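Local structure of alpha-galactosidase (6LCJ) at residues E[355-367]-E[410-422]. The protein probably hydrolyses terminal alpha-galactosyl residues from galactosides, as a hexameric, thermostable glycosidase of the GH36 family. Sequence-based numbering, arbitrary orientation.
Sequences VGPDVAPYWDNEE and FNLLSPEEMRLQE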
ATOM      1  N   VAL E 355      34.368 -19.009  16.994  1.00 22.57           N
ATOM      2  CA  VAL E 355      34.325 -18.545  15.611  1.00 25.45           C
ATOM      3  C   VAL E 355      33.107 -19.052  14.853  1.00 23.32           C
ATOM      4  O   VAL E 355      32.991 -18.796  13.654  1.00 19.95           O
ATOM      5  CB  VAL E 355      35.609 -18.924  14.843  1.00 23.50           C
ATOM      6  CG1 VAL E 355      36.795 -18.135  15.349  1.00 21.92           C
ATOM      7  CG2 VAL E 355      35.853 -20.406  14.973  1.00 23.47           C
ATOM      8  N   GLY E 356      32.201 -19.763  15.503  1.00 22.94           N
ATOM      9  CA  GLY E 356      30.987 -20.177  14.847  1.00 21.55           C
ATOM     10  C   GLY E 356      29.782 -20.225  15.765  1.00 25.47           C
ATOM     11  O   GLY E 356      29.883 -20.138  16.998  1.00 25.16           O
ATOM     12  N   PRO E 357      28.603 -20.368  15.155  1.00 24.34           N
ATOM     13  CA  PRO E 357      27.397 -20.700  15.919  1.00 19.28           C
ATOM     14  C   PRO E 357      27.622 -21.846  16.881  1.00 24.09           C
ATOM     15  O   PRO E 357      28.537 -22.660  16.712  1.00 23.11           O
ATOM     16  CB  PRO E 357      26.396 -21.100  14.830  1.00 22.80           C
ATOM     17  CG  PRO E 357      26.870 -20.421  13.605  1.00 22.27           C
ATOM     18  CD  PRO E 357      28.362 -20.383  13.700  1.00 23.22           C
ATOM     19  N   ASP E 358      26.791 -21.899  17.911  1.00 25.29           N
ATOM     20  CA  ASP E 358      26.777 -23.040  18.810  1.00 24.56           C
ATOM     21  C   ASP E 358      26.650 -24.345  18.034  1.00 27.18           C
ATOM     22  O   ASP E 358      25.857 -24.462  17.092  1.00 27.16           O
ATOM     23  CB  ASP E 358      25.599 -22.921  19.771  1.00 24.00           C
ATOM     24  CG  ASP E 358      25.795 -21.857  20.797  1.00 27.17           C
ATOM     25  OD1 ASP E 358      26.878 -21.203  20.808  1.00 28.09           O
ATOM     26  OD2 ASP E 358      24.855 -21.687  21.604  1.00 30.68           O
ATOM     27  N   VAL E 359      27.409 -25.343  18.457  1.00 24.98           N
ATOM     28  CA  VAL E 359      27.055 -26.694  18.062  1.00 26.15           C
ATOM     29  C   VAL E 359      25.751 -27.041  18.763  1.00 24.04           C
ATOM     30  O   VAL E 359      25.294 -26.338  19.667  1.00 24.54           O
ATOM     31  CB  VAL E 359      28.156 -27.716  18.397  1.00 26.37           C
ATOM     32  CG1 VAL E 359      29.410 -27.428  17.576  1.00 23.44           C
ATOM     33  CG2 VAL E 359      28.438 -27.705  19.894  1.00 25.97           C
ATOM     34  N   ALA E 360      25.134 -28.116  18.330  1.00 26.00           N
ATOM     35  CA  ALA E 360      23.932 -28.635  18.959  1.00 28.04           C
ATOM     36  C   ALA E 360      23.972 -30.133  18.743  1.00 27.37           C
ATOM     37  O   ALA E 360      24.775 -30.624  17.936  1.00 21.91           O
ATOM     38  CB  ALA E 360      22.668 -28.003  18.355  1.00 24.63           C
ATOM     39  N   PRO E 361      23.120 -30.910  19.457  1.00 26.28           N
ATOM     40  CA  PRO E 361      23.108 -32.362  19.254  1.00 24.04           C
ATOM     41  C   PRO E 361      22.315 -32.781  18.011  1.00 24.60           C
ATOM     42  O   PRO E 361      21.522 -33.719  18.044  1.00 25.29           O
ATOM     43  CB  PRO E 361      22.486 -32.884  20.553  1.00 23.64           C
ATOM     44  CG  PRO E 361      21.728 -31.742  21.148  1.00 22.65           C
ATOM     45  CD  PRO E 361      22.064 -30.484  20.394  1.00 23.29           C
ATOM     46  N   TYR E 362      22.514 -32.057  16.912  1.00 22.50           N
ATOM     47  CA  TYR E 362      21.801 -32.326  15.669  1.00 22.78           C
ATOM     48  C   TYR E 362      22.489 -31.581  14.536  1.00 25.90           C
ATOM     49  O   TYR E 362      23.239 -30.624  14.757  1.00 25.37           O
ATOM     50  CB  TYR E 362      20.307 -31.951  15.739  1.00 22.18           C
ATOM     51  CG  TYR E 362      19.974 -30.595  16.299  1.00 26.09           C
ATOM     52  CD1 TYR E 362      20.086 -29.440  15.521  1.00 25.78           C
ATOM     53  CD2 TYR E 362      19.518 -30.462  17.605  1.00 27.31           C
ATOM     54  CE1 TYR E 362      19.763 -28.188  16.048  1.00 26.19           C
ATOM     55  CE2 TYR E 362      19.185 -29.226  18.135  1.00 22.96           C
ATOM     56  CZ  TYR E 362      19.308 -28.090  17.360  1.00 29.48           C
ATOM     57  OH  TYR E 362      18.985 -26.860  17.916  1.00 29.31           O
ATOM     58  N   TRP E 363      22.240 -32.054  13.314  1.00 26.14           N
ATOM     59  CA  TRP E 363      22.947 -31.503  12.167  1.00 27.36           C
ATOM     60  C   TRP E 363      22.453 -30.096  11.853  1.00 27.06           C
ATOM     61  O   TRP E 363      23.252 -29.168  11.713  1.00 28.70           O
ATOM     62  CB  TRP E 363      22.801 -32.433  10.956  1.00 24.23           C
ATOM     63  CG  TRP E 363      23.558 -31.974   9.761  1.00 23.14           C
ATOM     64  CD1 TRP E 363      23.028 -31.533   8.591  1.00 21.02           C
ATOM     65  CD2 TRP E 363      24.990 -31.865   9.619  1.00 23.95           C
ATOM     66  NE1 TRP E 363      24.030 -31.172   7.721  1.00 24.80           N
ATOM     67  CE2 TRP E 363      25.244 -31.375   8.320  1.00 22.20           C
ATOM     68  CE3 TRP E 363      26.079 -32.153  10.458  1.00 26.69           C
ATOM     69  CZ2 TRP E 363      26.538 -31.151   7.837  1.00 24.29           C
ATOM     70  CZ3 TRP E 363      27.370 -31.946   9.975  1.00 22.88           C
ATOM     71  CH2 TRP E 363      27.586 -31.450   8.675  1.00 24.29           C
ATOM     72  N   ASP E 364      21.141 -29.916  11.756  1.00 25.46           N
ATOM     73  CA  ASP E 364      20.612 -28.632  11.328  1.00 26.98           C
ATOM     74  C   ASP E 364      19.113 -28.532  11.600  1.00 30.28           C
ATOM     75  O   ASP E 364      18.334 -29.359  11.125  1.00 38.06           O
ATOM     76  CB  ASP E 364      20.912 -28.423   9.841  1.00 30.99           C
ATOM     77  CG  ASP E 364      20.650 -26.997   9.376  1.00 37.25           C
ATOM     78  OD1 ASP E 364      20.980 -26.042  10.120  1.00 40.28           O
ATOM     79  OD2 ASP E 364      20.144 -26.827   8.251  1.00 39.52           O
ATOM     80  N   ASN E 365      18.698 -27.537  12.373  1.00 28.58           N
ATOM     81  CA  ASN E 365      17.285 -27.216  12.500  1.00 24.45           C
ATOM     82  C   ASN E 365      16.891 -26.426  11.256  1.00 27.84           C
ATOM     83  O   ASN E 365      17.188 -25.233  11.138  1.00 27.60           O
ATOM     84  CB  ASN E 365      17.019 -26.436  13.781  1.00 21.99           C
ATOM     85  CG  ASN E 365      15.546 -26.052  13.936  1.00 28.46           C
ATOM     86  OD1 ASN E 365      14.776 -26.081  12.984  1.00 31.47           O
ATOM     87  ND2 ASN E 365      15.160 -25.681  15.138  1.00 30.57           N
ATOM     88  N   GLU E 366      16.192 -27.081  10.325  1.00 28.77           N
ATOM     89  CA  GLU E 366      15.951 -26.427   9.046  1.00 30.65           C
ATOM     90  C   GLU E 366      14.755 -25.491   9.062  1.00 28.70           C
ATOM     91  O   GLU E 366      14.632 -24.662   8.161  1.00 30.50           O
ATOM     92  CB  GLU E 366      15.813 -27.464   7.925  1.00 36.05           C
ATOM     93  CG  GLU E 366      17.200 -27.851   7.320  1.00 49.77           C
ATOM     94  CD  GLU E 366      17.653 -26.961   6.143  1.00 61.23           C
ATOM     95  OE1 GLU E 366      17.416 -27.337   4.967  1.00 63.84           O
ATOM     96  OE2 GLU E 366      18.254 -25.882   6.407  1.00 57.64           O
ATOM     97  N   GLU E 367      13.899 -25.554  10.079  1.00 27.51           N
ATOM     98  CA  GLU E 367      12.948 -24.463  10.254  1.00 32.12           C
ATOM     99  C   GLU E 367      13.665 -23.141  10.495  1.00 26.89           C
ATOM    100  O   GLU E 367      13.279 -22.108   9.941  1.00 28.18           O
ATOM    101  CB  GLU E 367      11.981 -24.763  11.396  1.00 36.80           C
ATOM    102  CG  GLU E 367      10.700 -25.416  10.903  1.00 36.95           C
ATOM    103  CD  GLU E 367      10.984 -26.795  10.383  1.00 33.55           C
ATOM    104  OE1 GLU E 367      11.643 -27.539  11.126  1.00 39.74           O
ATOM    105  OE2 GLU E 367      10.598 -27.122   9.242  1.00 35.74           O
ATOM    106  N   PHE E 410      21.255 -39.082  24.051  1.00 27.11           N
ATOM    107  CA  PHE E 410      20.863 -37.678  24.151  1.00 27.83           C
ATOM    108  C   PHE E 410      21.583 -36.842  23.100  1.00 30.96           C
ATOM    109  O   PHE E 410      22.160 -35.794  23.393  1.00 29.25           O
ATOM    110  CB  PHE E 410      21.119 -37.152  25.560  1.00 28.55           C
ATOM    111  CG  PHE E 410      20.475 -37.992  26.613  1.00 30.82           C
ATOM    112  CD1 PHE E 410      19.086 -38.112  26.661  1.00 28.86           C
ATOM    113  CD2 PHE E 410      21.248 -38.708  27.519  1.00 30.85           C
ATOM    114  CE1 PHE E 410      18.473 -38.907  27.612  1.00 31.77           C
ATOM    115  CE2 PHE E 410      20.644 -39.509  28.478  1.00 34.81           C
ATOM    116  CZ  PHE E 410      19.253 -39.606  28.526  1.00 33.13           C
ATOM    117  N   ASN E 411      21.556 -37.338  21.862  1.00 25.81           N
ATOM    118  CA  ASN E 411      22.285 -36.730  20.758  1.00 26.85           C
ATOM    119  C   ASN E 411      21.710 -37.309  19.476  1.00 25.70           C
ATOM    120  O   ASN E 411      21.469 -38.509  19.404  1.00 28.61           O
ATOM    121  CB  ASN E 411      23.795 -37.001  20.884  1.00 25.94           C
ATOM    122  CG  ASN E 411      24.607 -36.317  19.807  1.00 28.25           C
ATOM    123  OD1 ASN E 411      24.065 -35.545  19.021  1.00 29.65           O
ATOM    124  ND2 ASN E 411      25.917 -36.613  19.751  1.00 27.26           N
ATOM    125  N   LEU E 412      21.436 -36.461  18.492  1.00 27.23           N
ATOM    126  CA  LEU E 412      20.904 -36.931  17.222  1.00 25.23           C
ATOM    127  C   LEU E 412      21.968 -37.029  16.150  1.00 26.93           C
ATOM    128  O   LEU E 412      21.665 -37.467  15.037  1.00 26.66           O
ATOM    129  CB  LEU E 412      19.792 -36.012  16.713  1.00 20.84           C
ATOM    130  CG  LEU E 412      18.551 -35.827  17.569  1.00 25.87           C
ATOM    131  CD1 LEU E 412      17.520 -35.011  16.781  1.00 15.87           C
ATOM    132  CD2 LEU E 412      18.005 -37.186  18.039  1.00 24.29           C
ATOM    133  N   LEU E 413      23.196 -36.628  16.458  1.00 28.29           N
ATOM    134  CA  LEU E 413      24.238 -36.552  15.450  1.00 25.35           C
ATOM    135  C   LEU E 413      24.700 -37.943  15.031  1.00 26.28           C
ATOM    136  O   LEU E 413      24.759 -38.877  15.837  1.00 24.78           O
ATOM    137  CB  LEU E 413      25.414 -35.754  15.990  1.00 27.39           C
ATOM    138  CG  LEU E 413      25.185 -34.250  16.051  1.00 28.29           C
ATOM    139  CD1 LEU E 413      26.293 -33.606  16.859  1.00 24.08           C
ATOM    140  CD2 LEU E 413      25.128 -33.700  14.643  1.00 28.81           C
ATOM    141  N   SER E 414      25.057 -38.069  13.768  1.00 25.30           N
ATOM    142  CA  SER E 414      25.606 -39.334  13.312  1.00 33.41           C
ATOM    143  C   SER E 414      27.092 -39.432  13.648  1.00 33.52           C
ATOM    144  O   SER E 414      27.771 -38.420  13.836  1.00 31.64           O
ATOM    145  CB  SER E 414      25.394 -39.504  11.810  1.00 28.69           C
ATOM    146  OG  SER E 414      26.432 -38.879  11.081  1.00 34.78           O
ATOM    147  N   PRO E 415      27.613 -40.654  13.760  1.00 42.33           N
ATOM    148  CA  PRO E 415      29.048 -40.804  14.044  1.00 37.24           C
ATOM    149  C   PRO E 415      29.936 -40.177  12.993  1.00 32.35           C
ATOM    150  O   PRO E 415      31.007 -39.662  13.329  1.00 34.55           O
ATOM    151  CB  PRO E 415      29.221 -42.324  14.116  1.00 35.48           C
ATOM    152  CG  PRO E 415      27.857 -42.806  14.590  1.00 35.00           C
ATOM    153  CD  PRO E 415      26.883 -41.930  13.888  1.00 35.20           C
ATOM    154  N   GLU E 416      29.529 -40.173  11.732  1.00 30.85           N
ATOM    155  CA  GLU E 416      30.364 -39.487  10.758  1.00 34.69           C
ATOM    156  C   GLU E 416      30.231 -37.970  10.893  1.00 35.61           C
ATOM    157  O   GLU E 416      31.221 -37.247  10.720  1.00 35.56           O
ATOM    158  CB  GLU E 416      30.040 -39.978   9.338  1.00 36.51           C
ATOM    159  CG  GLU E 416      29.110 -39.092   8.524  1.00 45.13           C
ATOM    160  CD  GLU E 416      28.595 -39.762   7.247  1.00 67.04           C
ATOM    161  OE1 GLU E 416      29.311 -39.715   6.214  1.00 70.27           O
ATOM    162  OE2 GLU E 416      27.470 -40.323   7.276  1.00 67.77           O
ATOM    163  N   GLU E 417      29.040 -37.472  11.246  1.00 32.89           N
ATOM    164  CA  GLU E 417      28.889 -36.052  11.532  1.00 26.38           C
ATOM    165  C   GLU E 417      29.774 -35.639  12.706  1.00 26.96           C
ATOM    166  O   GLU E 417      30.502 -34.643  12.629  1.00 26.31           O
ATOM    167  CB  GLU E 417      27.419 -35.730  11.802  1.00 28.25           C
ATOM    168  CG  GLU E 417      26.558 -35.691  10.525  1.00 30.39           C
ATOM    169  CD  GLU E 417      25.053 -35.760  10.797  1.00 32.93           C
ATOM    170  OE1 GLU E 417      24.656 -36.123  11.925  1.00 35.73           O
ATOM    171  OE2 GLU E 417      24.257 -35.462   9.880  1.00 34.72           O
ATOM    172  N   MET E 418      29.774 -36.428  13.782  1.00 25.24           N
ATOM    173  CA  MET E 418      30.594 -36.094  14.946  1.00 27.57           C
ATOM    174  C   MET E 418      32.090 -36.057  14.621  1.00 33.55           C
ATOM    175  O   MET E 418      32.844 -35.310  15.254  1.00 37.06           O
ATOM    176  CB  MET E 418      30.338 -37.095  16.063  1.00 23.70           C
ATOM    177  CG  MET E 418      29.044 -36.905  16.767  1.00 23.92           C
ATOM    178  SD  MET E 418      28.863 -38.032  18.163  1.00 34.69           S
ATOM    179  CE  MET E 418      27.773 -39.291  17.449  1.00 35.86           C
ATOM    180  N   ARG E 419      32.542 -36.865  13.664  1.00 33.69           N
ATOM    181  CA  ARG E 419      33.958 -36.900  13.325  1.00 32.21           C
ATOM    182  C   ARG E 419      34.419 -35.608  12.660  1.00 32.72           C
ATOM    183  O   ARG E 419      35.580 -35.209  12.815  1.00 31.71           O
ATOM    184  CB  ARG E 419      34.219 -38.103  12.422  1.00 35.13           C
ATOM    185  CG  ARG E 419      35.638 -38.227  11.902  1.00 46.61           C
ATOM    186  CD  ARG E 419      35.955 -39.675  11.503  1.00 53.06           C
ATOM    187  NE  ARG E 419      36.213 -40.552  12.655  1.00 56.23           N
ATOM    188  CZ  ARG E 419      35.344 -41.449  13.130  1.00 56.76           C
ATOM    189  NH1 ARG E 419      34.144 -41.589  12.564  1.00 46.33           N
ATOM    190  NH2 ARG E 419      35.675 -42.209  14.174  1.00 49.08           N
ATOM    191  N   LEU E 420      33.538 -34.946  11.906  1.00 31.88           N
ATOM    192  CA  LEU E 420      33.891 -33.650  11.326  1.00 33.97           C
ATOM    193  C   LEU E 420      34.221 -32.627  12.411  1.00 31.81           C
ATOM    194  O   LEU E 420      35.191 -31.867  12.289  1.00 29.52           O
ATOM    195  CB  LEU E 420      32.745 -33.135  10.457  1.00 28.64           C
ATOM    196  CG  LEU E 420      32.256 -34.019   9.313  1.00 32.16           C
ATOM    197  CD1 LEU E 420      31.090 -33.334   8.628  1.00 27.95           C
ATOM    198  CD2 LEU E 420      33.370 -34.286   8.340  1.00 30.18           C
ATOM    199  N   GLN E 421      33.408 -32.587  13.471  1.00 27.78           N
ATOM    200  CA  GLN E 421      33.669 -31.692  14.585  1.00 30.60           C
ATOM    201  C   GLN E 421      34.947 -32.087  15.317  1.00 27.84           C
ATOM    202  O   GLN E 421      35.780 -31.231  15.628  1.00 31.89           O
ATOM    203  CB  GLN E 421      32.448 -31.683  15.518  1.00 35.50           C
ATOM    204  CG  GLN E 421      32.505 -30.746  16.737  1.00 28.67           C
ATOM    205  CD  GLN E 421      32.646 -29.282  16.371  1.00 34.34           C
ATOM    206  OE1 GLN E 421      32.615 -28.914  15.194  1.00 31.48           O
ATOM    207  NE2 GLN E 421      32.781 -28.425  17.392  1.00 30.85           N
ATOM    208  N   GLU E 422      35.135 -33.376  15.575  1.00 28.28           N
ATOM    209  CA  GLU E 422      36.344 -33.812  16.266  1.00 32.48           C
ATOM    210  C   GLU E 422      37.608 -33.402  15.512  1.00 34.36           C
ATOM    211  O   GLU E 422      38.603 -32.995  16.128  1.00 33.91           O
ATOM    212  CB  GLU E 422      36.306 -35.322  16.466  1.00 30.93           C
ATOM    213  CG  GLU E 422      37.338 -35.827  17.433  1.00 36.67           C
ATOM    214  CD  GLU E 422      37.566 -37.306  17.284  1.00 42.53           C
ATOM    215  OE1 GLU E 422      36.792 -38.074  17.887  1.00 53.80           O
ATOM    216  OE2 GLU E 422      38.512 -37.709  16.566  1.00 53.48           O
TER
HETATM  217  O   HOH W   1      21.180 -34.973  13.096  1.00 35.79           O
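The indole of W363 swings out on the far side from the main-chain N (chi1 -177°), which brings CB, CG and CE3 to E417, whose own CG is anti to its carbonyl carbon and whose chain, extended beyond it (chi2 164°), crosses the indole obliquely. The two meet where the loop after strand 352-354 of the (beta/alpha)8 barrel runs past the start of helix 415-428, whose first turn is closed by a capping box. In that box E417 N donates to S414 OG at 3.0 Å, and S414 N returns a nearly straight bond of 2.7 Å to E417 OE1, on the anti side of the carboxylate. With OE1 held in this way, the carboxylate plane lies only 4° from the ring plane, and OE2 sits 3.2 Å above the W363 ring plane near the rim, close to CB and CG, while E417 CG touches W363 CE3 at 3.6 Å. One turn on, L420 CD1 meets W363 CH2 at the far end of the indole. Shortening E417 to an alanine is likely to leave S414 N without its capping acceptor and to open a gap beside W363 CE3.

Before the helix, the loops are joined through their backbones: L412 N donates to P361 O at 2.8 Å. N411 OD1 turns back in an Asx turn to accept from L413 N, which approaches from above its carbonyl plane, and also packs against the ring of P361. L413 wedges both methyls against the 360-363 backbone. Further along the helix, V359 CG1 rests on the amide of Q421, whose NE2 donates to the carbonyls of P401 and V403. A water completes the junction, accepting from W363 N at 3.1 Å and donating to L412 O at 3.2 Å.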